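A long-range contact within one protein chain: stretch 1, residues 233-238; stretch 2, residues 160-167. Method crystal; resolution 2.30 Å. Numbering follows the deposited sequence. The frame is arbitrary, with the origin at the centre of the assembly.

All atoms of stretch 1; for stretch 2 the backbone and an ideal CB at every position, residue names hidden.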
# COMPACT_ATOMS: atom_id res chain seq x y z
N GLY A 233 -18.69 11.84 -3.15
CA GLY A 233 -19.94 11.18 -3.58
C GLY A 233 -19.72 9.81 -4.19
O GLY A 233 -20.59 9.30 -4.85
N PHE A 234 -18.54 9.23 -3.94
CA PHE A 234 -18.20 7.87 -4.35
C PHE A 234 -17.75 7.00 -3.19
O PHE A 234 -16.60 6.59 -3.18
CB PHE A 234 -17.15 7.90 -5.48
CG PHE A 234 -17.66 8.62 -6.70
CD1 PHE A 234 -18.38 7.93 -7.67
CD2 PHE A 234 -17.49 10.01 -6.83
CE1 PHE A 234 -18.91 8.62 -8.81
CE2 PHE A 234 -18.01 10.70 -7.94
CZ PHE A 234 -18.72 10.00 -8.94
N PRO A 235 -18.65 6.71 -2.21
CA PRO A 235 -18.25 5.93 -1.04
C PRO A 235 -17.69 4.51 -1.33
O PRO A 235 -16.94 3.99 -0.52
CB PRO A 235 -19.55 5.86 -0.17
CG PRO A 235 -20.69 6.17 -1.11
CD PRO A 235 -20.09 7.10 -2.15
N VAL A 236 -18.03 3.91 -2.46
CA VAL A 236 -17.48 2.58 -2.82
C VAL A 236 -15.97 2.68 -2.98
O VAL A 236 -15.26 1.70 -2.78
CB VAL A 236 -18.14 1.94 -4.14
CG1 VAL A 236 -17.60 2.57 -5.42
CG2 VAL A 236 -17.91 0.42 -4.24
N LEU A 237 -15.49 3.87 -3.33
CA LEU A 237 -14.07 4.07 -3.58
C LEU A 237 -13.29 4.40 -2.30
O LEU A 237 -12.09 4.45 -2.31
CB LEU A 237 -13.88 5.15 -4.65
CG LEU A 237 -14.48 4.88 -6.05
CD1 LEU A 237 -14.17 6.07 -6.99
CD2 LEU A 237 -14.02 3.54 -6.72
N ASN A 238 -14.00 4.60 -1.19
CA ASN A 238 -13.38 5.08 0.03
C ASN A 238 -12.74 3.97 0.88
O ASN A 238 -12.98 3.88 2.09
CB ASN A 238 -14.41 5.89 0.82
CG ASN A 238 -13.77 6.85 1.78
OD1 ASN A 238 -12.64 7.34 1.55
ND2 ASN A 238 -14.48 7.15 2.89
N UNK A 160 -8.77 1.39 -11.87
CA UNK A 160 -9.75 0.72 -12.69
C UNK A 160 -11.11 0.79 -12.05
O UNK A 160 -12.12 0.94 -12.73
CB UNK A 160 -9.35 -0.74 -12.93
N UNK A 161 -11.13 0.65 -10.72
CA UNK A 161 -12.34 0.92 -9.91
C UNK A 161 -12.87 2.35 -10.05
O UNK A 161 -14.10 2.55 -10.14
CB UNK A 161 -12.04 0.65 -8.43
N UNK A 162 -11.95 3.31 -10.05
CA UNK A 162 -12.27 4.70 -10.25
C UNK A 162 -12.96 4.95 -11.60
O UNK A 162 -13.99 5.64 -11.70
CB UNK A 162 -10.99 5.54 -10.14
N UNK A 163 -12.34 4.42 -12.65
CA UNK A 163 -12.84 4.49 -14.01
C UNK A 163 -14.27 3.95 -14.09
O UNK A 163 -15.16 4.60 -14.63
CB UNK A 163 -11.92 3.71 -14.95
N UNK A 164 -14.49 2.77 -13.53
CA UNK A 164 -15.79 2.13 -13.57
C UNK A 164 -16.89 2.92 -12.83
O UNK A 164 -18.03 3.03 -13.30
CB UNK A 164 -15.67 0.73 -12.97
N UNK A 165 -16.54 3.46 -11.67
CA UNK A 165 -17.51 4.12 -10.80
C UNK A 165 -17.85 5.50 -11.29
O UNK A 165 -18.97 5.97 -11.08
CB UNK A 165 -16.98 4.20 -9.37
N UNK A 166 -16.89 6.16 -11.92
CA UNK A 166 -17.05 7.55 -12.33
C UNK A 166 -17.37 7.61 -13.81
O UNK A 166 -17.73 8.64 -14.30
CB UNK A 166 -15.79 8.36 -12.02
N UNK A 167 -17.26 6.51 -14.54
CA UNK A 167 -17.48 6.59 -15.98
C UNK A 167 -16.41 7.42 -16.68
O UNK A 167 -16.71 8.28 -17.53
CB UNK A 167 -18.86 7.18 -16.27

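Stretch 1 offers its partner an almost wholly apolar surface. Its short 3-10 turn, 235-237, is held by backbone hydrogen bonds such as Leu237 N to Phe234 O (2.9 Å), and Phe234, Val236 and Leu237 all send their CA-to-CB bonds toward a helix that enters the stretch already formed and continues to 166. No hydrogen bond crosses between the stretches, so the rules to be read here are rules of shape.

Position 160 has nothing of stretch 1 within 5.5 Å of its ideal CB. Stretch 1 sets no demand, and any helix-tolerant residue would do. It is Glu160, which makes no contact here.

At 161 the CB points toward stretch 1, and its ideal position lies 3.9 Å from Leu237 CD2. With the methyl so near, a small residue such as alanine, serine or cysteine fits readily. The deposited Ser161 places its CB against that methyl, while OG, at the m rotamer, is hydrogen-bonded elsewhere in the structure. The closest approach comes from the backbone: Leu237 CD2 stands 3.6 Å from Ser161 O, whose helical bond goes to the backbone N of 165 at 3.0 Å.

Position 162 points sideways, its ideal CB 4.5 Å from Leu237 CD1. An apolar chain, branched or aromatic, could extend past the leucine. Phe162 does so with chi1 at t, bringing its CD1 to 4.1 Å from Leu237 CD1.

At 163 the CB points away, so a polar or charged residue costs this contact nothing. Lys163 turns to its own helix instead, and its NZ forms a salt bridge with Glu160 OE2 at 3.1 Å, one turn back.

Position 164 points sideways, with nothing of stretch 1 within 5.5 Å of its ideal CB, so this contact sets no demand there; many residues would suit. The deposited residue is Met164, a selenomethionine whose end leads away from stretch 1.

Position 165 is the most closely surrounded. Its ideal CB lies 4.0 Å from Leu237 CD2, 4.3 Å from Val236 CG1 and 4.3 Å from Phe234 CD1, so a single carbon already meets three side chains. Alanine is the natural reading, with serine conceivable though its hydroxyl would find no polar side chain among these three. Ala165 uses its methyl for all three contacts, and its backbone O comes 3.5 Å from Phe234 CE1.

At 166 the CB points sideways, 4.5 Å from Phe234 CE1, beside an aromatic ring that could receive a methyl or another aliphatic group; valine, isoleucine or threonine would suit. Thr166 sets CG2 over one face of the Phe234 ring, 3.9 Å from its centroid and 14° off the normal, a CH-pi contact. Its hydroxyl serves the helix: Thr166 OG1 donates to Phe162 O at 2.6 Å.

Position 167 leaves helical angles with phi at 66°, and its ideal CB has no neighbour in stretch 1. The positive phi favours glycine, with asparagine a plausible alternative. Gly167 ends the sequence of positions, its N making a weak 2.8 Å bond to Lys163 O.

Stretch 2 (160-167) ESFKMATG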
# COMPACT_ATOMS: atom_id res chain seq x y z
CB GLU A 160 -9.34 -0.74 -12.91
CG GLU A 160 -8.15 -0.92 -13.93
CD GLU A 160 -8.32 -0.11 -15.23
OE1 GLU A 160 -9.32 -0.32 -15.96
OE2 GLU A 160 -7.45 0.74 -15.53
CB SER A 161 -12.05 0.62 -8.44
OG SER A 161 -12.04 -0.78 -8.29
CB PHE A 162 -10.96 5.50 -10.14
CG PHE A 162 -11.12 6.97 -10.37
CD1 PHE A 162 -11.27 7.83 -9.29
CD2 PHE A 162 -11.14 7.49 -11.66
CE1 PHE A 162 -11.42 9.17 -9.48
CE2 PHE A 162 -11.29 8.86 -11.86
CZ PHE A 162 -11.42 9.70 -10.77
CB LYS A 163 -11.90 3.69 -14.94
CG LYS A 163 -10.65 4.43 -15.21
CD LYS A 163 -9.57 3.59 -15.85
CE LYS A 163 -9.97 3.06 -17.20
NZ LYS A 163 -8.77 2.38 -17.77
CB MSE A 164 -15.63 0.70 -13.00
CG MSE A 164 -16.88 -0.20 -13.07
SE MSE A 164 -17.45 -0.48 -14.94
CE MSE A 164 -16.00 -1.69 -15.55
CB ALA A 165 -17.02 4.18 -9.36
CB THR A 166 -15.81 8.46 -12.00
OG1 THR A 166 -14.66 7.98 -12.70
CG2 THR A 166 -15.48 8.49 -10.52
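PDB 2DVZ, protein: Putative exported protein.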